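PDB 6QE7: anti-sigma-I factor RsgI3 from Clostridium thermocellum, which probably holds the sigma factor SigI3 inactive until its extracellular sensing region, the PA14 dyad described here, binds plant polysaccharide such as pectin. Local coordinates for residues C27-W32 with S119-W124; T63-T68 with E92-I97; G192-R197 with V258-Y263; V215-V220 with G264-I269. One frame throughout, in Å; residues are numbered along the deposited sequence.

Contact 1. Residues C27-W32 with S119-W124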
loop_
_atom_site.group_PDB
_atom_site.type_symbol
_atom_site.label_atom_id
_atom_site.label_comp_id
_atom_site.label_asym_id
_atom_site.label_seq_id
_atom_site.Cartn_x
_atom_site.Cartn_y
_atom_site.Cartn_z
ATOM N N CYS A 27 -0.941 25.254 -0.269
ATOM C CA CYS A 27 -0.414 25.125 1.094
ATOM C C CYS A 27 -1.095 23.918 1.755
ATOM O O CYS A 27 -1.985 23.290 1.130
ATOM C CB CYS A 27 -0.617 26.434 1.829
ATOM S SG CYS A 27 -2.341 26.736 2.268
ATOM N N ILE A 28 -0.541 23.507 2.885
ATOM C CA ILE A 28 -0.992 22.350 3.704
ATOM C C ILE A 28 -1.735 22.950 4.866
ATOM O O ILE A 28 -1.110 23.304 5.835
ATOM C CB ILE A 28 0.120 21.346 4.111
ATOM C CG1 ILE A 28 0.871 20.825 2.879
ATOM C CG2 ILE A 28 -0.490 20.213 4.937
ATOM C CD1 ILE A 28 2.101 19.994 3.190
ATOM N N ASP A 29 -3.037 23.071 4.649
ATOM C CA ASP A 29 -3.993 23.706 5.569
ATOM C C ASP A 29 -5.380 23.074 5.337
ATOM O O ASP A 29 -6.257 23.750 4.760
ATOM C CB ASP A 29 -4.072 25.209 5.338
ATOM C CG ASP A 29 -4.862 25.898 6.450
ATOM O OD1 ASP A 29 -5.019 25.289 7.518
ATOM O OD2 ASP A 29 -5.324 27.039 6.251
ATOM N N PHE A 30 -5.542 21.822 5.748
ATOM C CA PHE A 30 -6.709 21.008 5.409
ATOM C C PHE A 30 -7.440 20.639 6.672
ATOM O O PHE A 30 -6.857 20.097 7.575
ATOM C CB PHE A 30 -6.259 19.782 4.610
ATOM C CG PHE A 30 -5.800 20.085 3.223
ATOM C CD1 PHE A 30 -6.711 20.418 2.237
ATOM C CD2 PHE A 30 -4.471 20.017 2.882
ATOM C CE1 PHE A 30 -6.298 20.712 0.946
ATOM C CE2 PHE A 30 -4.052 20.307 1.585
ATOM C CZ PHE A 30 -4.970 20.579 0.604
ATOM N N ASP A 31 -8.742 20.813 6.663
ATOM C CA ASP A 31 -9.583 20.158 7.669
ATOM C C ASP A 31 -10.699 19.462 6.935
ATOM O O ASP A 31 -11.511 20.130 6.429
ATOM C CB ASP A 31 -10.093 21.122 8.736
ATOM C CG ASP A 31 -10.965 20.422 9.774
ATOM O OD1 ASP A 31 -11.234 19.193 9.647
ATOM O OD2 ASP A 31 -11.437 21.119 10.685
ATOM N N TRP A 32 -10.700 18.134 6.926
ATOM C CA TRP A 32 -11.634 17.326 6.109
ATOM C C TRP A 32 -12.766 16.829 6.986
ATOM O O TRP A 32 -13.579 16.020 6.498
ATOM C CB TRP A 32 -10.875 16.186 5.424
ATOM C CG TRP A 32 -9.872 16.684 4.450
ATOM C CD1 TRP A 32 -10.124 17.482 3.364
ATOM C CD2 TRP A 32 -8.464 16.435 4.455
ATOM N NE1 TRP A 32 -8.992 17.657 2.641
ATOM C CE2 TRP A 32 -7.948 17.066 3.307
ATOM C CE3 TRP A 32 -7.610 15.698 5.289
ATOM C CZ2 TRP A 32 -6.600 17.009 2.980
ATOM C CZ3 TRP A 32 -6.281 15.623 4.944
ATOM C CH2 TRP A 32 -5.780 16.309 3.839
ATOM N N SER A 119 -7.416 15.783 9.428
ATOM C CA SER A 119 -6.875 17.129 9.116
ATOM C C SER A 119 -5.360 17.116 8.986
ATOM O O SER A 119 -4.707 16.257 9.595
ATOM C CB SER A 119 -7.290 18.161 10.183
ATOM O OG SER A 119 -7.010 17.720 11.512
ATOM N N ALA A 120 -4.810 18.088 8.266
ATOM C CA ALA A 120 -3.350 18.215 8.087
ATOM C C ALA A 120 -3.018 19.680 7.809
ATOM O O ALA A 120 -3.532 20.278 6.810
ATOM C CB ALA A 120 -2.852 17.308 6.989
ATOM N N LYS A 121 -2.113 20.184 8.612
ATOM C CA LYS A 121 -1.626 21.587 8.564
ATOM C C LYS A 121 -0.146 21.621 8.857
ATOM O O LYS A 121 0.284 20.918 9.849
ATOM C CB LYS A 121 -2.287 22.417 9.657
ATOM C CG LYS A 121 -3.793 22.476 9.504
ATOM C CD LYS A 121 -4.546 23.138 10.610
ATOM C CE LYS A 121 -6.016 22.886 10.371
ATOM N NZ LYS A 121 -6.835 23.973 10.918
ATOM N N LEU A 122 0.567 22.398 8.046
ATOM C CA LEU A 122 2.024 22.615 8.180
ATOM C C LEU A 122 2.281 24.106 8.416
ATOM O O LEU A 122 1.958 24.884 7.532
ATOM C CB LEU A 122 2.719 22.142 6.902
ATOM C CG LEU A 122 4.220 22.391 6.841
ATOM C CD1 LEU A 122 4.925 21.629 7.925
ATOM C CD2 LEU A 122 4.794 22.004 5.493
ATOM N N MET A 123 2.932 24.449 9.518
ATOM C CA MET A 123 3.228 25.837 9.909
ATOM C C MET A 123 4.729 26.004 10.130
ATOM O O MET A 123 5.475 25.022 10.087
ATOM C CB MET A 123 2.446 26.158 11.180
ATOM C CG MET A 123 0.991 25.942 10.987
ATOM S SD MET A 123 0.035 26.457 12.334
ATOM C CE MET A 123 0.364 25.256 13.609
ATOM N N TRP A 124 5.190 27.241 10.233
ATOM C CA TRP A 124 6.586 27.561 10.569
ATOM C C TRP A 124 6.613 28.885 11.340
ATOM O O TRP A 124 5.684 29.628 11.238
ATOM C CB TRP A 124 7.512 27.625 9.360
ATOM C CG TRP A 124 7.302 28.741 8.403
ATOM C CD1 TRP A 124 6.292 29.662 8.408
ATOM C CD2 TRP A 124 8.023 28.926 7.187
ATOM N NE1 TRP A 124 6.346 30.404 7.267
ATOM C CE2 TRP A 124 7.429 30.013 6.528
ATOM C CE3 TRP A 124 9.158 28.350 6.639
ATOM C CZ2 TRP A 124 7.929 30.522 5.346
ATOM C CZ3 TRP A 124 9.653 28.853 5.458
ATOM C CH2 TRP A 124 9.028 29.920 4.811
HETATM O O HOH W 1 1.591 24.903 4.394
#

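Contact 2. Residues T63-T68 with E92-I97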
loop_
_atom_site.group_PDB
_atom_site.type_symbol
_atom_site.label_atom_id
_atom_site.label_comp_id
_atom_site.label_asym_id
_atom_site.label_seq_id
_atom_site.Cartn_x
_atom_site.Cartn_y
_atom_site.Cartn_z
ATOM N N THR A 63 11.289 26.902 13.399
ATOM C CA THR A 63 10.437 25.840 13.967
ATOM C C THR A 63 9.441 25.463 12.864
ATOM O O THR A 63 8.804 26.391 12.318
ATOM C CB THR A 63 9.821 26.285 15.298
ATOM O OG1 THR A 63 10.889 26.706 16.151
ATOM C CG2 THR A 63 8.957 25.220 15.966
ATOM N N PHE A 64 9.381 24.182 12.469
ATOM C CA PHE A 64 8.256 23.579 11.702
ATOM C C PHE A 64 7.285 22.933 12.682
ATOM O O PHE A 64 7.662 22.324 13.761
ATOM C CB PHE A 64 8.744 22.544 10.699
ATOM C CG PHE A 64 9.479 23.214 9.612
ATOM C CD1 PHE A 64 10.771 23.660 9.822
ATOM C CD2 PHE A 64 8.853 23.536 8.441
ATOM C CE1 PHE A 64 11.456 24.307 8.814
ATOM C CE2 PHE A 64 9.554 24.154 7.425
ATOM C CZ PHE A 64 10.846 24.553 7.619
ATOM N N TYR A 65 6.011 23.158 12.395
ATOM C CA TYR A 65 4.890 22.552 13.153
ATOM C C TYR A 65 3.960 21.834 12.165
ATOM O O TYR A 65 3.673 22.363 11.083
ATOM C CB TYR A 65 4.021 23.568 13.885
ATOM C CG TYR A 65 4.730 24.721 14.551
ATOM C CD1 TYR A 65 5.365 25.726 13.815
ATOM C CD2 TYR A 65 4.757 24.802 15.933
ATOM C CE1 TYR A 65 5.969 26.801 14.465
ATOM C CE2 TYR A 65 5.376 25.858 16.586
ATOM C CZ TYR A 65 5.986 26.858 15.848
ATOM O OH TYR A 65 6.625 27.862 16.546
ATOM N N THR A 66 3.460 20.684 12.610
ATOM C CA THR A 66 2.408 19.886 11.957
ATOM C C THR A 66 1.273 19.817 12.962
ATOM O O THR A 66 1.520 19.684 14.138
ATOM C CB THR A 66 2.928 18.510 11.533
ATOM O OG1 THR A 66 3.305 17.762 12.696
ATOM C CG2 THR A 66 4.104 18.585 10.588
ATOM N N VAL A 67 0.057 20.025 12.499
ATOM C CA VAL A 67 -1.127 19.683 13.316
ATOM C C VAL A 67 -1.915 18.706 12.446
ATOM O O VAL A 67 -2.378 19.132 11.378
ATOM C CB VAL A 67 -1.966 20.938 13.673
ATOM C CG1 VAL A 67 -3.082 20.578 14.626
ATOM C CG2 VAL A 67 -1.104 22.015 14.284
ATOM N N THR A 68 -2.052 17.467 12.897
ATOM C CA THR A 68 -2.560 16.342 12.088
ATOM C C THR A 68 -3.466 15.487 12.936
ATOM O O THR A 68 -3.184 15.254 14.131
ATOM C CB THR A 68 -1.472 15.456 11.493
ATOM O OG1 THR A 68 -0.479 14.954 12.423
ATOM C CG2 THR A 68 -0.729 16.181 10.403
ATOM N N GLU A 92 -0.508 19.044 17.698
ATOM C CA GLU A 92 0.644 19.761 17.162
ATOM C C GLU A 92 1.896 18.990 17.597
ATOM O O GLU A 92 1.900 18.587 18.726
ATOM C CB GLU A 92 0.714 21.142 17.812
ATOM C CG GLU A 92 1.834 22.001 17.269
ATOM C CD GLU A 92 1.525 23.488 17.450
ATOM O OE1 GLU A 92 1.494 23.899 18.573
ATOM O OE2 GLU A 92 1.191 24.166 16.480
ATOM N N HIS A 93 2.926 18.961 16.750
ATOM C CA HIS A 93 4.291 18.439 17.005
ATOM C C HIS A 93 5.178 19.410 16.269
ATOM O O HIS A 93 4.679 20.061 15.319
ATOM C CB HIS A 93 4.522 17.013 16.432
ATOM C CG HIS A 93 3.585 15.988 16.986
ATOM N ND1 HIS A 93 3.564 15.651 18.338
ATOM C CD2 HIS A 93 2.617 15.231 16.400
ATOM C CE1 HIS A 93 2.622 14.745 18.554
ATOM N NE2 HIS A 93 2.053 14.440 17.363
ATOM N N SER A 94 6.413 19.558 16.699
ATOM C CA SER A 94 7.276 20.585 16.099
ATOM C C SER A 94 8.734 20.195 16.292
ATOM O O SER A 94 8.971 19.468 17.248
ATOM C CB SER A 94 6.989 21.907 16.766
ATOM O OG SER A 94 7.217 21.834 18.194
ATOM N N GLU A 95 9.644 20.786 15.504
ATOM C CA GLU A 95 11.101 20.663 15.667
ATOM C C GLU A 95 11.761 21.840 14.994
ATOM O O GLU A 95 11.106 22.529 14.203
ATOM C CB GLU A 95 11.670 19.358 15.061
ATOM C CG GLU A 95 12.133 18.367 16.155
ATOM C CD GLU A 95 13.197 18.797 17.196
ATOM O OE1 GLU A 95 13.998 19.798 16.923
ATOM O OE2 GLU A 95 13.254 18.140 18.301
ATOM N N GLN A 96 13.038 22.018 15.266
ATOM C CA GLN A 96 13.807 23.183 14.777
ATOM C C GLN A 96 14.915 22.717 13.903
ATOM O O GLN A 96 15.385 21.584 14.078
ATOM C CB GLN A 96 14.379 24.044 15.919
ATOM C CG GLN A 96 13.377 24.275 17.050
ATOM C CD GLN A 96 14.003 25.021 18.212
ATOM O OE1 GLN A 96 15.082 25.610 18.110
ATOM N NE2 GLN A 96 13.367 24.962 19.363
ATOM N N ILE A 97 15.320 23.601 13.004
ATOM C CA ILE A 97 16.421 23.371 12.055
ATOM C C ILE A 97 16.851 24.772 11.619
ATOM O O ILE A 97 15.995 25.666 11.509
ATOM C CB ILE A 97 15.932 22.497 10.884
ATOM C CG1 ILE A 97 17.046 22.261 9.888
ATOM C CG2 ILE A 97 14.742 23.145 10.191
ATOM C CD1 ILE A 97 16.877 21.012 8.999
#

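Contact 3. Residues G192-R197 with V258-Y263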
loop_
_atom_site.group_PDB
_atom_site.type_symbol
_atom_site.label_atom_id
_atom_site.label_comp_id
_atom_site.label_asym_id
_atom_site.label_seq_id
_atom_site.Cartn_x
_atom_site.Cartn_y
_atom_site.Cartn_z
ATOM N N GLY A 192 2.315 -34.481 -16.419
ATOM C CA GLY A 192 1.314 -33.435 -16.082
ATOM C C GLY A 192 1.771 -32.615 -14.890
ATOM O O GLY A 192 0.940 -31.953 -14.252
ATOM N N LYS A 193 3.082 -32.707 -14.607
ATOM C CA LYS A 193 3.744 -32.175 -13.398
ATOM C C LYS A 193 4.121 -30.742 -13.796
ATOM O O LYS A 193 4.895 -30.554 -14.781
ATOM C CB LYS A 193 4.939 -33.034 -12.920
ATOM C CG LYS A 193 4.601 -34.151 -11.938
ATOM C CD LYS A 193 5.714 -35.233 -11.704
ATOM C CE LYS A 193 5.116 -36.617 -11.454
ATOM N NZ LYS A 193 5.994 -37.565 -10.705
ATOM N N PHE A 194 3.573 -29.772 -13.083
ATOM C CA PHE A 194 3.925 -28.347 -13.240
ATOM C C PHE A 194 3.655 -27.689 -11.870
ATOM O O PHE A 194 3.094 -28.314 -10.927
ATOM C CB PHE A 194 3.168 -27.733 -14.421
ATOM C CG PHE A 194 1.731 -27.370 -14.122
ATOM C CD1 PHE A 194 0.720 -28.292 -14.275
ATOM C CD2 PHE A 194 1.418 -26.134 -13.567
ATOM C CE1 PHE A 194 -0.582 -27.961 -13.948
ATOM C CE2 PHE A 194 0.119 -25.802 -13.249
ATOM C CZ PHE A 194 -0.885 -26.713 -13.458
ATOM N N SER A 195 4.064 -26.444 -11.723
ATOM C CA SER A 195 3.914 -25.725 -10.432
ATOM C C SER A 195 3.820 -24.227 -10.747
ATOM O O SER A 195 4.215 -23.805 -11.892
ATOM C CB SER A 195 5.101 -26.148 -9.516
ATOM O OG SER A 195 6.348 -25.871 -10.169
ATOM N N VAL A 196 3.321 -23.434 -9.802
ATOM C CA VAL A 196 3.077 -21.975 -10.000
ATOM C C VAL A 196 3.433 -21.250 -8.701
ATOM O O VAL A 196 3.181 -21.817 -7.645
ATOM C CB VAL A 196 1.606 -21.690 -10.360
ATOM C CG1 VAL A 196 1.429 -20.313 -10.962
ATOM C CG2 VAL A 196 1.056 -22.757 -11.290
ATOM N N ARG A 197 4.014 -20.062 -8.823
ATOM C CA ARG A 197 4.214 -19.108 -7.698
ATOM C C ARG A 197 3.528 -17.784 -8.069
ATOM O O ARG A 197 3.807 -17.272 -9.120
ATOM C CB ARG A 197 5.681 -18.825 -7.383
ATOM C CG ARG A 197 5.817 -17.740 -6.323
ATOM C CD ARG A 197 7.226 -17.444 -5.870
ATOM N NE ARG A 197 7.954 -18.654 -5.495
ATOM C CZ ARG A 197 8.860 -19.223 -6.272
ATOM N NH1 ARG A 197 9.146 -18.714 -7.457
ATOM N NH2 ARG A 197 9.502 -20.275 -5.843
ATOM N N VAL A 258 1.699 -17.421 -2.858
ATOM C CA VAL A 258 0.977 -18.694 -3.022
ATOM C C VAL A 258 1.814 -19.555 -3.982
ATOM O O VAL A 258 2.230 -19.066 -5.086
ATOM C CB VAL A 258 -0.482 -18.514 -3.514
ATOM C CG1 VAL A 258 -1.216 -19.855 -3.697
ATOM C CG2 VAL A 258 -1.297 -17.696 -2.548
ATOM N N GLU A 259 2.032 -20.805 -3.572
ATOM C CA GLU A 259 2.730 -21.853 -4.379
ATOM C C GLU A 259 1.781 -23.065 -4.541
ATOM O O GLU A 259 1.089 -23.487 -3.576
ATOM C CB GLU A 259 4.105 -22.204 -3.792
ATOM C CG GLU A 259 5.197 -21.146 -3.951
ATOM C CD GLU A 259 6.544 -21.367 -3.246
ATOM O OE1 GLU A 259 6.649 -22.278 -2.399
ATOM O OE2 GLU A 259 7.457 -20.568 -3.484
ATOM N N TYR A 260 1.752 -23.596 -5.757
ATOM C CA TYR A 260 0.898 -24.731 -6.182
ATOM C C TYR A 260 1.776 -25.724 -6.952
ATOM O O TYR A 260 2.524 -25.340 -7.845
ATOM C CB TYR A 260 -0.236 -24.276 -7.111
ATOM C CG TYR A 260 -1.079 -25.407 -7.640
ATOM C CD1 TYR A 260 -1.788 -26.191 -6.751
ATOM C CD2 TYR A 260 -1.150 -25.749 -8.975
ATOM C CE1 TYR A 260 -2.565 -27.250 -7.169
ATOM C CE2 TYR A 260 -1.866 -26.867 -9.408
ATOM C CZ TYR A 260 -2.595 -27.616 -8.505
ATOM O OH TYR A 260 -3.369 -28.709 -8.838
ATOM N N CYS A 261 1.620 -26.997 -6.666
ATOM C CA CYS A 261 2.214 -28.039 -7.513
ATOM C C CYS A 261 1.123 -29.068 -7.852
ATOM O O CYS A 261 0.288 -29.419 -7.068
ATOM C CB CYS A 261 3.487 -28.576 -6.890
ATOM S SG CYS A 261 3.246 -29.531 -5.371
ATOM N N ASN A 262 1.101 -29.406 -9.098
ATOM C CA ASN A 262 0.337 -30.516 -9.673
ATOM C C ASN A 262 1.202 -31.778 -9.725
ATOM O O ASN A 262 2.375 -31.695 -10.149
ATOM C CB ASN A 262 -0.024 -30.124 -11.097
ATOM C CG ASN A 262 -1.261 -30.870 -11.455
ATOM O OD1 ASN A 262 -2.230 -30.720 -10.704
ATOM N ND2 ASN A 262 -1.179 -31.702 -12.495
ATOM N N TYR A 263 0.657 -32.930 -9.380
ATOM C CA TYR A 263 1.438 -34.198 -9.397
ATOM C C TYR A 263 0.904 -35.146 -10.513
ATOM O O TYR A 263 1.286 -36.396 -10.671
ATOM C CB TYR A 263 1.414 -34.773 -7.978
ATOM C CG TYR A 263 2.106 -34.003 -6.878
ATOM C CD1 TYR A 263 3.491 -33.950 -6.829
ATOM C CD2 TYR A 263 1.395 -33.396 -5.828
ATOM C CE1 TYR A 263 4.156 -33.308 -5.787
ATOM C CE2 TYR A 263 2.042 -32.789 -4.756
ATOM C CZ TYR A 263 3.433 -32.756 -4.734
ATOM O OH TYR A 263 4.167 -32.158 -3.749
#

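Contact 4. Residues V215-V220 with G264-I269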
loop_
_atom_site.group_PDB
_atom_site.type_symbol
_atom_site.label_atom_id
_atom_site.label_comp_id
_atom_site.label_asym_id
_atom_site.label_seq_id
_atom_site.Cartn_x
_atom_site.Cartn_y
_atom_site.Cartn_z
ATOM N N VAL A 215 -8.583 -24.604 -1.920
ATOM C CA VAL A 215 -9.187 -25.780 -2.581
ATOM C C VAL A 215 -8.247 -26.115 -3.736
ATOM O O VAL A 215 -8.066 -25.268 -4.642
ATOM C CB VAL A 215 -10.635 -25.562 -3.066
ATOM C CG1 VAL A 215 -11.205 -26.841 -3.741
ATOM C CG2 VAL A 215 -11.516 -25.173 -1.939
ATOM N N ALA A 216 -7.666 -27.320 -3.712
ATOM C CA ALA A 216 -6.564 -27.645 -4.623
ATOM C C ALA A 216 -6.490 -29.131 -4.981
ATOM O O ALA A 216 -6.516 -29.936 -4.059
ATOM C CB ALA A 216 -5.335 -27.218 -3.889
ATOM N N ASN A 217 -6.155 -29.441 -6.226
ATOM C CA ASN A 217 -5.926 -30.837 -6.714
ATOM C C ASN A 217 -4.465 -31.302 -6.482
ATOM O O ASN A 217 -4.149 -32.463 -6.769
ATOM C CB ASN A 217 -6.332 -30.965 -8.177
ATOM C CG ASN A 217 -7.832 -31.055 -8.377
ATOM O OD1 ASN A 217 -8.606 -30.936 -7.426
ATOM N ND2 ASN A 217 -8.257 -31.259 -9.615
ATOM N N GLY A 218 -3.592 -30.467 -5.955
ATOM C CA GLY A 218 -2.175 -30.825 -5.743
ATOM C C GLY A 218 -1.689 -30.203 -4.463
ATOM O O GLY A 218 -2.461 -30.110 -3.511
ATOM N N GLY A 219 -0.413 -29.888 -4.392
ATOM C CA GLY A 219 0.193 -29.293 -3.187
ATOM C C GLY A 219 0.062 -27.763 -3.189
ATOM O O GLY A 219 0.210 -27.144 -4.279
ATOM N N VAL A 220 -0.114 -27.178 -2.001
ATOM C CA VAL A 220 -0.215 -25.699 -1.810
ATOM C C VAL A 220 0.664 -25.260 -0.649
ATOM O O VAL A 220 0.804 -25.989 0.362
ATOM C CB VAL A 220 -1.668 -25.263 -1.571
ATOM C CG1 VAL A 220 -2.469 -25.336 -2.846
ATOM C CG2 VAL A 220 -2.341 -26.081 -0.500
ATOM N N GLY A 264 0.053 -34.578 -11.355
ATOM C CA GLY A 264 -0.369 -35.207 -12.621
ATOM C C GLY A 264 -1.877 -35.251 -12.737
ATOM O O GLY A 264 -2.374 -35.565 -13.870
ATOM N N GLU A 265 -2.584 -34.940 -11.637
ATOM C CA GLU A 265 -4.070 -34.897 -11.610
ATOM C C GLU A 265 -4.505 -33.771 -12.549
ATOM O O GLU A 265 -3.670 -32.971 -12.973
ATOM C CB GLU A 265 -4.578 -34.753 -10.177
ATOM C CG GLU A 265 -4.581 -36.072 -9.434
ATOM C CD GLU A 265 -3.194 -36.515 -8.980
ATOM O OE1 GLU A 265 -2.319 -35.632 -8.821
ATOM O OE2 GLU A 265 -2.973 -37.742 -8.799
ATOM N N PRO A 266 -5.800 -33.696 -12.946
ATOM C CA PRO A 266 -6.329 -32.492 -13.583
ATOM C C PRO A 266 -6.202 -31.365 -12.547
ATOM O O PRO A 266 -6.513 -31.633 -11.355
ATOM C CB PRO A 266 -7.792 -32.808 -13.900
ATOM C CG PRO A 266 -8.140 -33.989 -12.998
ATOM C CD PRO A 266 -6.840 -34.717 -12.726
ATOM N N ALA A 267 -5.637 -30.220 -12.977
ATOM C CA ALA A 267 -5.107 -29.196 -12.045
ATOM C C ALA A 267 -6.260 -28.271 -11.635
ATOM O O ALA A 267 -7.080 -27.919 -12.488
ATOM C CB ALA A 267 -3.995 -28.410 -12.655
ATOM N N PHE A 268 -6.258 -27.850 -10.384
ATOM C CA PHE A 268 -7.295 -26.973 -9.795
ATOM C C PHE A 268 -6.657 -26.250 -8.629
ATOM O O PHE A 268 -6.099 -26.947 -7.800
ATOM C CB PHE A 268 -8.454 -27.818 -9.280
ATOM C CG PHE A 268 -9.720 -27.135 -8.857
ATOM C CD1 PHE A 268 -9.832 -26.567 -7.598
ATOM C CD2 PHE A 268 -10.838 -27.126 -9.688
ATOM C CE1 PHE A 268 -11.022 -25.969 -7.195
ATOM C CE2 PHE A 268 -12.037 -26.542 -9.279
ATOM C CZ PHE A 268 -12.130 -25.981 -8.024
ATOM N N ILE A 269 -6.807 -24.939 -8.560
ATOM C CA ILE A 269 -6.533 -24.198 -7.293
ATOM C C ILE A 269 -7.391 -22.925 -7.215
ATOM O O ILE A 269 -7.406 -22.111 -8.189
ATOM C CB ILE A 269 -5.024 -23.927 -7.168
ATOM C CG1 ILE A 269 -4.713 -23.141 -5.879
ATOM C CG2 ILE A 269 -4.555 -23.245 -8.444
ATOM C CD1 ILE A 269 -3.290 -22.998 -5.590
#

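Contact 1. Residues C27-W32 with S119-W124
Three backbone hydrogen bonds join the short strand 29-31 and its flank to strand 119-124 in antiparallel fashion. F30 and A120 form a reciprocal pair, in which F30 N donates to A120 O at 2.7 Å and A120 N to F30 O at 3.0 Å. The first donor stands above the carbonyl plane; the second lies in the plane, on a lone pair. One step along, L122 N meets I28 O at 2.9 Å with an N-H...O angle of 164°. Beyond it a water takes over: it accepts the N-H of I28 and lies 3.2 Å from L122 O, so it links the two segments beyond the last direct bond.

On the face carrying D29, D31, S119 and K121 the charges are looser. K121 stays extended beyond CG and crosses D29 obliquely; its NZ remains 4.1 Å from D29 OD1, too far for a salt bridge. D31 OD1 is instead held by the N-H of G33.

The other face is apolar. I28 CB rests on L122 CB at 3.9 Å, and A120 CB lies 4.3 Å from both I28 CG2 and W32 CZ3, the latter meeting it obliquely. F30 CB sits over one face of the W32 indole, toward its rim. W50 of strand 46-51, in the other sheet of the PA14 domain, touches I28, F30 and A120.

The cohesion is thus mainly backbone bonding backed by hydrophobic contact, while the D29-K121 attraction probably adds only a diffuse electrostatic term on the more solvent-accessible face.

Contact 2. Residues T63-T68 with E92-I97
Strands 63-68 and 92-97 run antiparallel within one of the two sheets of the first PA14 beta-sandwich. F64 with E95 and T66 with H93 are the hydrogen-bonded pairs, giving four backbone bonds; the straightest is T66 N to H93 O, 3.0 Å and 167°, nearly along the C=O axis.

The tight part lies where strand 63-68 turns F64 and T66 inward. The F64 ring, its CG anti to the carbonyl carbon, crosses I97 obliquely, with F64 CE1 3.7 Å from I97 CG2. L74 and V76 of strand 72-76 pack on the same ring, and T66 is buried against V72, L74 and M109. H93, farther out on this face, has its NE2 bonded to Q88 OE1.

The opposite face, bearing T63, Y65, V67, E92, S94 and Q96, is open to solvent in part and relies on polar and aliphatic contacts. E92, with CG anti to the backbone N and the chain extended beyond it, lies alongside Y65 and points the same way; their carboxylate and ring planes are 46° apart, with E92 OE2 3.7 Å from Y65 CD2. E92 OE2 is salt-bridged to K131, which also makes a cation-pi contact with Y65, whose OH is bonded to S125 OG. T63 CG2 stands 3.4 Å above one face of the Y65 ring, toward its rim, while T63 OG1 meets Q96 CG.

On the F64 face, but at its exposed margin, E95 folds back on its own strand, its OE1 accepting the N-H of Q96 at 2.9 Å from above the carboxylate plane.

Contact 3. Residues G192-R197 with V258-Y263
Toward the R197 side of the two segments, R197 and E259 form a salt bridge. They lie side by side, pointing the same way, and E259 OE2 sits at the guanidinium edge, 2.8 Å from R197 NE and using its anti lone pair; a weak second bond comes from R197 NH2 at 3.1 Å. Guanidinium and carboxylate are turned 64° against each other, so a single oxygen does the gripping. Toward the G192 side, N262 ND2 donates to G192 O at 2.8 Å, almost straight at 169° and in the amide plane. Between them run the backbone bonds: V196 and Y260 are joined by a reciprocal pair of N-H...O bonds, with V196 N to Y260 O at 2.8 Å, and N262 N reaches F194 O at 2.9 Å.

F194 takes the crowded first torsion, between N and the carbonyl carbon, which places its ring across N262, CE1 3.6 Å from N262 CB, with the two planes 32° apart. Its CZ then comes to the edge of the Y260 ring, 4.2 Å from CE2.

A second shell fixes these groups. R197 NH1 forms a salt bridge with E157 and a hydrogen bond with Y159 OH; the guanidinium, between E157 and E259, would probably help keep both carboxylates ionised. N262 ND2 has a further acceptor in E265 O, and S195 OG is bonded to D161 O and L164 N.

Within the second PA14 domain, strand 193-202 has strand 154-159 on one side and strand 254-263 on the other; 219-224 continues the sheet beyond 254-263, and Y260 reaches I269 of the facing sheet.

Contact 4. Residues V215-V220 with G264-I269
N217 owes its place to a first torsion of -77°, which sets CG anti to the carbonyl carbon, and to a nearly flat second torsion of 5°. Together they aim the amide nitrogen at the loop 264-267, where ND2 donates to P266 O across a very short 2.5 Å. The bond is nearly straight at 172°; P266 O lies in the plane of the amide, although ND2 stands above the carbonyl plane. The backbone of N217 adds a second grip, its N meeting F268 O at 2.9 Å, while OD1 is taken by the N-H of E239. The buried amide is therefore engaged at both its ends.

The backbone puts F268 CB 3.4 Å from N217 CG; with CG anti to the backbone N, the F268 ring then runs alongside V215, pointing the same way, with CE1 3.6 Å from V215 CG1 and V215 O at its edge. A216 and I269 form an antiparallel non-hydrogen-bonded pair, and I269 CA makes a CA-H...O contact with V215 O at 3.2 Å. Across the interface of the two sheets, I269 slides past V220 of strand 219-224 in the reverse direction, its CD1 3.7 Å from V220 CG1.

By sequence, N217 and P266 match D69 and A117 of the first PA14 domain, both calcium ligands there. The meeting of a strand-end turn with the loop before strand 268-274 thus probably corresponds to the calcium-site region of the first domain, and here a direct amide-to-carbonyl bond ties the two loops together.

Contacts 1 and 2 belong to the first PA14 domain and share a sheet: strand 119-125 lies beside 60-69, M123 N meeting Y65 O and V67 N meeting K121 O. Contacts 3 and 4 lie in the second domain, about 51 to 56 Å away between centres, and adjoin through C261 N and G219 O. Both of these are buried, whereas contact 2 is a surface contact and contact 1 partly buried. Contacts 1 to 3 all have backbone ladders; their polar side chains differ. Contact 3 carries a salt bridge between buried E259 and partly exposed R197, and contact 4 a doubly engaged amide, while the charged side chains of contacts 1 and 2 sit toward solvent.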